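Local coordinates for water stress and hypersensitive response domain-containing protein (Archaeoglobus fulgidus DSM 4304, PDB 3BUT) that is of unknown function but belongs to the late embryogenesis abundant LEA_2 family, has a beta-barrel build and possibly binds lipids, at residues V85-A89 against N90-T94; N77-L80 against R81-W84; G11-D15 against S16-I20; T42-N46 against G47-A51. The protein carries 4 engineered substitutions. All blocks are in the same frame, centred on the assembly; numbering follows the deposited sequence. Where two conformers were deposited one is given.

All four contacts are local turns joining successive elements of a largely antiparallel beta protein. Contact 4, the hairpin between strands 34-45 and 48-61, and contact 1, the helix end leading into strand 93-105, are partly buried; contacts 2 and 3 lie at the surface. Contacts 1 and 2 share helix 83-89, and contact 4 meets both through Asn46 and Met45. Contact 4 combines strand bonding with apolar side chains, whereas contact 1 depends on helix-end carbonyls and a histidine bonded at both nitrogens. Contact 2 adds weak polar bonds and a leucine-tryptophan contact to one firm backbone bond, and in contact 3 a threonine hydroxyl organises the loop. Contacts 1, 2 and 3 also touch the second subunit.

Contact 1 of 4, residues V85-A89 against N90-T94; sequences VTHIA and NGEKT
Asn90 ends helix 83-89 by turning its backbone N back onto Thr86 O at 3.0 Å, while Gly91 N bonds Ile88 O at 3.0 Å. Asn90 also uses its side chain here: ND2 reaches Thr86 O at 2.8 Å, so the two donors of one residue grip that oxygen from opposite faces of its plane. His87 carries the rest. With CG anti to the backbone N (chi1 176°), the imidazole reaches the outgoing chain. Glu92 CA lies over one face, 3.7 Å from the ring centroid, in a CH-pi contact, and at the ring edge ND1 pairs with Thr94 OG1 at 2.7 Å. NE2 bonds Thr124 OG1, a hydroxyl that Glu92 OE1 shares, and Trp84 and Phe122 also meet the ring. Glu92 CG rests on Ile88 CG2 at 3.9 Å, and its OE2 bonds Trp10 NE1 of the second subunit. A leucine in place of His87 would probably leave both threonine hydroxyls without this partner and the start of strand 93-105 less firmly tied to the helix. With both ring nitrogens engaged, the imidazole is fixed in rotation, and the nearby Glu92 carboxylate might favour its protonated form.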
# COMPACT_ATOMS: atom_id res chain seq x y z
N VAL A 85 7.74 -2.83 -4.14
CA VAL A 85 9.16 -3.20 -4.12
C VAL A 85 10.05 -1.98 -3.86
O VAL A 85 10.91 -2.02 -2.97
CB VAL A 85 9.59 -3.86 -5.46
CG1 VAL A 85 11.03 -4.37 -5.39
CG2 VAL A 85 8.64 -4.99 -5.84
N THR A 86 9.82 -0.92 -4.63
CA THR A 86 10.63 0.30 -4.59
C THR A 86 10.44 1.09 -3.31
O THR A 86 11.38 1.74 -2.83
CB THR A 86 10.33 1.23 -5.80
OG1 THR A 86 9.04 1.83 -5.65
CG2 THR A 86 10.36 0.47 -7.10
N HIS A 87 9.23 1.03 -2.76
CA HIS A 87 8.89 1.74 -1.53
C HIS A 87 9.75 1.24 -0.39
O HIS A 87 10.48 2.02 0.22
CB HIS A 87 7.41 1.61 -1.19
CG HIS A 87 7.03 2.25 0.11
ND1 HIS A 87 6.92 3.62 0.26
CD2 HIS A 87 6.75 1.72 1.32
CE1 HIS A 87 6.58 3.89 1.51
NE2 HIS A 87 6.47 2.76 2.17
N ILE A 88 9.70 -0.06 -0.11
CA ILE A 88 10.51 -0.63 0.96
C ILE A 88 12.00 -0.60 0.65
O ILE A 88 12.80 -0.37 1.55
CB ILE A 88 10.06 -2.05 1.36
CG1 ILE A 88 10.01 -2.97 0.14
CG2 ILE A 88 8.70 -2.01 2.06
CD1 ILE A 88 10.25 -4.37 0.50
N ALA A 89 12.37 -0.76 -0.63
CA ALA A 89 13.77 -0.65 -1.07
C ALA A 89 14.40 0.71 -0.75
O ALA A 89 15.60 0.81 -0.53
CB ALA A 89 13.89 -0.94 -2.55
N ASN A 90 13.57 1.75 -0.72
CA ASN A 90 14.05 3.07 -0.35
C ASN A 90 13.87 3.43 1.12
O ASN A 90 13.82 4.61 1.48
CB ASN A 90 13.44 4.13 -1.27
CG ASN A 90 14.06 4.11 -2.64
OD1 ASN A 90 15.23 4.45 -2.82
ND2 ASN A 90 13.28 3.69 -3.63
N GLY A 91 13.79 2.41 1.98
CA GLY A 91 13.62 2.59 3.42
C GLY A 91 12.22 3.04 3.78
O GLY A 91 12.04 3.87 4.67
N GLU A 92 11.25 2.48 3.06
CA GLU A 92 9.83 2.86 3.14
C GLU A 92 9.59 4.35 2.86
O GLU A 92 8.88 5.02 3.60
CB GLU A 92 9.19 2.42 4.45
CG GLU A 92 9.07 0.91 4.61
CD GLU A 92 8.59 0.53 5.99
OE1 GLU A 92 7.40 0.76 6.29
OE2 GLU A 92 9.41 -0.01 6.76
N LYS A 93 10.19 4.85 1.78
CA LYS A 93 10.01 6.23 1.34
C LYS A 93 9.60 6.23 -0.12
O LYS A 93 10.20 5.54 -0.94
CB LYS A 93 11.30 7.05 1.48
CG LYS A 93 11.97 7.03 2.86
CD LYS A 93 13.37 7.63 2.79
CE LYS A 93 14.30 7.00 3.81
NZ LYS A 93 15.73 7.12 3.40
N THR A 94 8.57 7.01 -0.45
CA THR A 94 8.11 7.10 -1.83
C THR A 94 7.94 8.54 -2.31
O THR A 94 7.28 9.34 -1.63
CB THR A 94 6.81 6.32 -2.04
OG1 THR A 94 7.10 4.92 -2.05
CG2 THR A 94 6.13 6.68 -3.36

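Contact 2 of 4, residues N77-L80 against R81-W84; sequences NSFL and REWW. Engineered in segment 77-80: Leu80 (natural residue Ile).
Arg81 and Asn77 are joined first through the backbone, Arg81 N bonding Asn77 O at 2.8 Å, a helical step that closes the short turn 77-80. The arginine side chain then doubles back along that turn: a bend at chi3 (-59°) brings the guanidinium beside Ser78, whose carbonyl O lies over one of its faces. NH2 makes a weak bond to Ser78 OG at 3.2 Å, and NE lies 3.8 Å from Ser78 CA. One residue on, Glu82 runs alongside Phe79. Its OE2 comes within 3.3 Å of Phe79 CD1, the carboxylate turned nearly at right angles to the ring, and its CG packs on Phe79 O at 3.3 Å. Leu80, an engineered residue, lies beside Trp83 and points the same way, CD2 meeting CE3 of the indole at 3.9 Å. Leu80 O sits at the edge of the Trp83 ring and weakly accepts Trp83 N. Further out, Met45 backs both Leu80 and Trp83, Val50 touches Trp83, and Val48 touches Glu82. Beyond the chain, Arg81 NH1 bonds weakly to Asp15 O of the second subunit, and the side chain packs on Asn77 there. A methionine at Arg81 would probably leave Ser78 OG without this donor and remove the weak hydrogen bond to the second subunit. The connection between the two helices thus combines one firm backbone bond and an apolar flank with weaker polar contacts, and its guanidinium makes weak bonds both to the turn and to the second subunit.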
# COMPACT_ATOMS: atom_id res chain seq x y z
N ASN A 77 -3.98 -1.42 -10.34
CA ASN A 77 -3.24 -1.96 -9.20
C ASN A 77 -2.07 -2.86 -9.57
O ASN A 77 -1.14 -3.04 -8.78
CB ASN A 77 -4.19 -2.68 -8.25
CG ASN A 77 -5.39 -1.83 -7.86
OD1 ASN A 77 -5.24 -0.66 -7.51
ND2 ASN A 77 -6.58 -2.42 -7.91
N SER A 78 -2.12 -3.43 -10.77
CA SER A 78 -1.04 -4.29 -11.26
C SER A 78 0.28 -3.52 -11.41
O SER A 78 1.36 -4.06 -11.14
CB SER A 78 -1.43 -4.94 -12.59
OG SER A 78 -0.41 -5.81 -13.05
N PHE A 79 0.19 -2.26 -11.82
CA PHE A 79 1.33 -1.35 -11.83
C PHE A 79 1.65 -0.84 -10.42
O PHE A 79 2.78 -0.44 -10.14
CB PHE A 79 1.08 -0.17 -12.77
CG PHE A 79 1.81 -0.27 -14.08
CD1 PHE A 79 3.20 -0.22 -14.13
CD2 PHE A 79 1.10 -0.37 -15.28
CE1 PHE A 79 3.88 -0.30 -15.35
CE2 PHE A 79 1.77 -0.45 -16.50
CZ PHE A 79 3.16 -0.41 -16.54
N LEU A 80 0.65 -0.85 -9.53
CA LEU A 80 0.86 -0.45 -8.14
C LEU A 80 1.58 -1.51 -7.33
O LEU A 80 2.26 -1.18 -6.36
CB LEU A 80 -0.46 -0.11 -7.45
CG LEU A 80 -0.82 1.36 -7.26
CD1 LEU A 80 -2.30 1.48 -6.98
CD2 LEU A 80 -0.00 1.96 -6.12
N ARG A 81 1.46 -2.77 -7.74
CA ARG A 81 2.13 -3.89 -7.06
C ARG A 81 3.63 -3.95 -7.33
O ARG A 81 4.37 -4.64 -6.62
CB ARG A 81 1.49 -5.23 -7.42
CG ARG A 81 0.12 -5.48 -6.81
CD ARG A 81 -0.44 -6.86 -7.20
NE ARG A 81 -0.59 -7.04 -8.65
CZ ARG A 81 0.19 -7.82 -9.40
NH1 ARG A 81 1.18 -8.51 -8.86
NH2 ARG A 81 -0.03 -7.91 -10.71
N GLU A 82 4.09 -3.26 -8.37
CA GLU A 82 5.53 -3.20 -8.62
C GLU A 82 6.15 -1.94 -8.05
O GLU A 82 7.37 -1.78 -8.06
CB GLU A 82 5.88 -3.42 -10.10
CG GLU A 82 5.22 -2.48 -11.09
CD GLU A 82 5.67 -2.73 -12.51
OE1 GLU A 82 5.71 -3.92 -12.93
OE2 GLU A 82 5.97 -1.75 -13.23
N TRP A 83 5.31 -1.05 -7.53
CA TRP A 83 5.78 0.12 -6.79
C TRP A 83 6.23 -0.33 -5.40
O TRP A 83 7.25 0.14 -4.89
CB TRP A 83 4.70 1.20 -6.66
CG TRP A 83 4.82 2.01 -5.39
CD1 TRP A 83 5.73 2.99 -5.13
CD2 TRP A 83 4.05 1.85 -4.19
NE1 TRP A 83 5.56 3.47 -3.86
CE2 TRP A 83 4.54 2.79 -3.26
CE3 TRP A 83 2.99 1.01 -3.81
CZ2 TRP A 83 4.01 2.92 -1.97
CZ3 TRP A 83 2.46 1.14 -2.54
CH2 TRP A 83 2.97 2.09 -1.63
N TRP A 84 5.47 -1.24 -4.81
CA TRP A 84 5.71 -1.69 -3.45
C TRP A 84 7.15 -2.12 -3.18
O TRP A 84 7.72 -1.78 -2.14
CB TRP A 84 4.72 -2.79 -3.05
CG TRP A 84 4.95 -3.28 -1.66
CD1 TRP A 84 5.40 -4.52 -1.30
CD2 TRP A 84 4.80 -2.53 -0.44
NE1 TRP A 84 5.52 -4.59 0.07
CE2 TRP A 84 5.16 -3.39 0.62
CE3 TRP A 84 4.38 -1.23 -0.14
CZ2 TRP A 84 5.12 -2.98 1.95
CZ3 TRP A 84 4.35 -0.83 1.18
CH2 TRP A 84 4.71 -1.70 2.21

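Contact 3 of 4, residues G11-D15 against S16-I20; sequences GVVTD and SQTEI
Gly11 and Glu19 face each other across the beta hairpin that joins strands 3-10 and 17-27, where Gly11 N bonds Glu19 O at 2.9 Å and the two arms run roughly antiparallel. The side chain of Glu19 rises from its strand toward the incoming arm 11-15. Its CB packs on Val12 O at 3.4 Å. With CG anti to the backbone N (chi1 -176°) and the chain extended beyond it, the carboxylate is carried up to the main chain of the opposite arm, and CD lies 4.0 Å from Val12 N. At the tip, OE1 accepts Val12 N at 3.1 Å, the donor standing 41° out of the carboxylate plane, and lies against Gly11 CA, where the lack of a side chain permits the approach. OE2 turns to another strand, bonding Ser72 OG, with Lys70 a long and weak ion partner. Beside this, Val13 CG2 and Thr18 CG2 touch as parallel neighbours at 3.8 Å; across the dimer, Val13 packs on Ile88 and Thr18 on Trp84, both of the second subunit. Toward the bend, Thr14 N bonds Gln17 O, close to straight at 167°. The return bond is not made to a backbone carbonyl: Thr14 OG1 lies between its own backbone N and carbonyl carbon, and there it accepts Gln17 N at 3.0 Å and, weakly, Ser16 N. A water bound to the same hydroxyl bridges to Ser16 OG, 2.9 Å from the water oxygen.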
# COMPACT_ATOMS: atom_id res chain seq x y z
N GLY A 11 -12.05 8.70 -4.82
CA GLY A 11 -13.25 8.38 -5.59
C GLY A 11 -13.67 6.96 -5.35
O GLY A 11 -13.40 6.41 -4.28
N VAL A 12 -14.33 6.36 -6.33
CA VAL A 12 -14.77 4.97 -6.23
C VAL A 12 -13.54 4.07 -6.25
O VAL A 12 -12.80 4.04 -7.23
CB VAL A 12 -15.75 4.56 -7.36
CG1 VAL A 12 -16.27 3.14 -7.13
CG2 VAL A 12 -16.91 5.54 -7.46
N VAL A 13 -13.33 3.36 -5.15
CA VAL A 13 -12.21 2.46 -5.03
C VAL A 13 -12.71 1.03 -4.91
O VAL A 13 -13.55 0.72 -4.06
CB VAL A 13 -11.30 2.86 -3.85
CG1 VAL A 13 -10.21 1.82 -3.61
CG2 VAL A 13 -10.69 4.23 -4.12
N THR A 14 -12.22 0.19 -5.81
CA THR A 14 -12.55 -1.23 -5.82
C THR A 14 -11.28 -2.02 -5.54
O THR A 14 -10.24 -1.44 -5.24
CB THR A 14 -13.12 -1.65 -7.19
OG1 THR A 14 -12.15 -1.39 -8.21
CG2 THR A 14 -14.41 -0.89 -7.50
N ASP A 15 -11.37 -3.35 -5.65
CA ASP A 15 -10.19 -4.20 -5.49
C ASP A 15 -9.29 -4.22 -6.74
O ASP A 15 -8.11 -4.58 -6.65
CB ASP A 15 -10.60 -5.62 -5.07
CG ASP A 15 -11.42 -6.35 -6.12
OD1 ASP A 15 -12.10 -5.69 -6.94
OD2 ASP A 15 -11.38 -7.60 -6.13
N SER A 16 -9.84 -3.80 -7.88
CA SER A 16 -9.11 -3.78 -9.15
C SER A 16 -8.56 -2.40 -9.54
O SER A 16 -7.53 -2.31 -10.21
CB SER A 16 -9.98 -4.33 -10.29
OG SER A 16 -10.97 -3.39 -10.67
N GLN A 17 -9.26 -1.34 -9.15
CA GLN A 17 -8.85 0.00 -9.53
C GLN A 17 -9.10 1.02 -8.42
O GLN A 17 -10.10 0.93 -7.69
CB GLN A 17 -9.54 0.43 -10.82
CG GLN A 17 -8.67 1.29 -11.73
CD GLN A 17 -9.28 1.54 -13.10
OE1 GLN A 17 -10.45 1.90 -13.22
NE2 GLN A 17 -8.48 1.35 -14.15
N THR A 18 -8.19 1.98 -8.30
CA THR A 18 -8.27 3.05 -7.30
C THR A 18 -8.42 4.39 -8.03
O THR A 18 -7.65 4.69 -8.93
CB THR A 18 -6.99 3.08 -6.41
OG1 THR A 18 -6.80 1.81 -5.78
CG2 THR A 18 -7.07 4.17 -5.34
N GLU A 19 -9.41 5.18 -7.63
CA GLU A 19 -9.64 6.49 -8.23
C GLU A 19 -9.32 7.63 -7.27
O GLU A 19 -9.67 7.59 -6.10
CB GLU A 19 -11.09 6.61 -8.72
CG GLU A 19 -11.43 7.92 -9.45
CD GLU A 19 -12.93 8.10 -9.65
OE1 GLU A 19 -13.71 7.25 -9.19
OE2 GLU A 19 -13.32 9.10 -10.28
N ILE A 20 -8.62 8.63 -7.79
CA ILE A 20 -8.43 9.88 -7.09
C ILE A 20 -9.17 10.93 -7.92
O ILE A 20 -9.08 10.92 -9.14
CB ILE A 20 -6.93 10.23 -6.96
CG1 ILE A 20 -6.20 9.12 -6.17
CG2 ILE A 20 -6.74 11.58 -6.26
CD1 ILE A 20 -4.68 9.16 -6.27
O HOH W 1 -12.91 -1.28 -10.58

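Contact 4 of 4, residues T42-N46 against G47-A51; sequences TIEMN and GVKVA
Ile43 and Val50 meet at a peptide carbonyl: Ile43 O takes Ala51 N in the carbonyl plane, on a lone pair, and Val50 N at 2.9 Å nearly along the C=O axis. Other peptide planes are met from above, Ala51 O by Ile43 N and Met45 O by Val48 N, the latter 58° out of plane. The doubly used oxygen marks a classic beta bulge, Val50 and Ala51 both standing opposite Ile43. Between Val50's backbone N and carbonyl carbon lies CG2, touching Ile43 CG2 at 3.7 Å and SE of Met45, a selenomethionine, also at 3.7 Å. Ala51 CB also packs on Ile43 CB at 3.8 Å. Asn46 and Gly47, both with positive phi, are the central residues of a type I' turn from Met45 to Val48, closed by Met45 N to Val48 O at 2.9 Å and Val48 N to Met45 O at 3.0 Å. On the other face Glu44 CG runs past Lys49 CA, while OE1 makes a salt bridge with Arg97. Strand 34-45 borders strand 93-105, where Asn46 OD1 accepts Lys95 N; Asn46 ND2 donates to Thr86 OG1 of helix 83-89, Trp83 covers Met45 and Val50, and Leu75 of strand 66-76 touches Ile43 and Val50.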
# COMPACT_ATOMS: atom_id res chain seq x y z
N THR A 42 -0.80 11.30 -15.60
CA THR A 42 0.20 10.31 -15.20
C THR A 42 0.44 10.38 -13.70
O THR A 42 0.42 11.46 -13.11
CB THR A 42 1.59 10.48 -15.92
OG1 THR A 42 2.18 11.74 -15.60
CG2 THR A 42 1.48 10.35 -17.43
N ILE A 43 0.65 9.22 -13.09
CA ILE A 43 1.13 9.15 -11.71
C ILE A 43 2.37 8.27 -11.65
O ILE A 43 2.33 7.10 -12.03
CB ILE A 43 0.06 8.63 -10.72
CG1 ILE A 43 -1.19 9.54 -10.75
CG2 ILE A 43 0.63 8.55 -9.30
CD1 ILE A 43 -2.36 9.02 -9.93
N GLU A 44 3.49 8.84 -11.20
CA GLU A 44 4.72 8.08 -11.02
C GLU A 44 5.05 8.01 -9.54
O GLU A 44 4.89 8.99 -8.81
CB GLU A 44 5.89 8.70 -11.80
CG GLU A 44 5.78 8.55 -13.30
CD GLU A 44 7.10 8.78 -14.03
OE1 GLU A 44 8.17 8.53 -13.43
OE2 GLU A 44 7.05 9.18 -15.21
N MSE A 45 5.46 6.83 -9.10
CA MSE A 45 5.85 6.58 -7.72
C MSE A 45 7.20 5.85 -7.75
O MSE A 45 7.28 4.72 -8.22
CB MSE A 45 4.77 5.74 -7.02
CG MSE A 45 3.39 6.40 -6.96
SE MSE A 45 1.99 5.26 -6.23
CE MSE A 45 2.33 5.52 -4.33
N ASN A 46 8.24 6.52 -7.26
CA ASN A 46 9.65 6.09 -7.39
C ASN A 46 10.10 5.66 -8.80
O ASN A 46 10.88 4.72 -8.94
CB ASN A 46 9.99 4.97 -6.40
CG ASN A 46 9.77 5.37 -4.96
OD1 ASN A 46 9.97 6.53 -4.58
ND2 ASN A 46 9.38 4.40 -4.14
N GLY A 47 9.61 6.35 -9.82
CA GLY A 47 9.94 5.99 -11.20
C GLY A 47 9.18 4.80 -11.76
O GLY A 47 9.46 4.35 -12.86
N VAL A 48 8.23 4.26 -11.00
CA VAL A 48 7.26 3.32 -11.54
C VAL A 48 6.04 4.12 -12.00
O VAL A 48 5.45 4.86 -11.21
CB VAL A 48 6.83 2.25 -10.50
CG1 VAL A 48 5.83 1.27 -11.11
CG2 VAL A 48 8.03 1.51 -9.96
N LYS A 49 5.67 3.98 -13.27
CA LYS A 49 4.50 4.68 -13.80
C LYS A 49 3.23 3.88 -13.51
O LYS A 49 2.85 3.00 -14.28
CB LYS A 49 4.66 4.94 -15.30
CG LYS A 49 3.67 5.95 -15.86
CD LYS A 49 4.18 6.61 -17.14
CE LYS A 49 4.13 5.66 -18.33
NZ LYS A 49 4.55 6.36 -19.59
N VAL A 50 2.58 4.22 -12.39
CA VAL A 50 1.44 3.45 -11.88
C VAL A 50 0.10 3.86 -12.51
O VAL A 50 -0.89 3.12 -12.40
CB VAL A 50 1.35 3.50 -10.33
CG1 VAL A 50 2.60 2.91 -9.70
CG2 VAL A 50 1.15 4.91 -9.84
N ALA A 51 0.06 5.03 -13.15
CA ALA A 51 -1.11 5.50 -13.89
C ALA A 51 -0.68 6.31 -15.10
O ALA A 51 0.28 7.09 -15.04
CB ALA A 51 -2.02 6.33 -13.00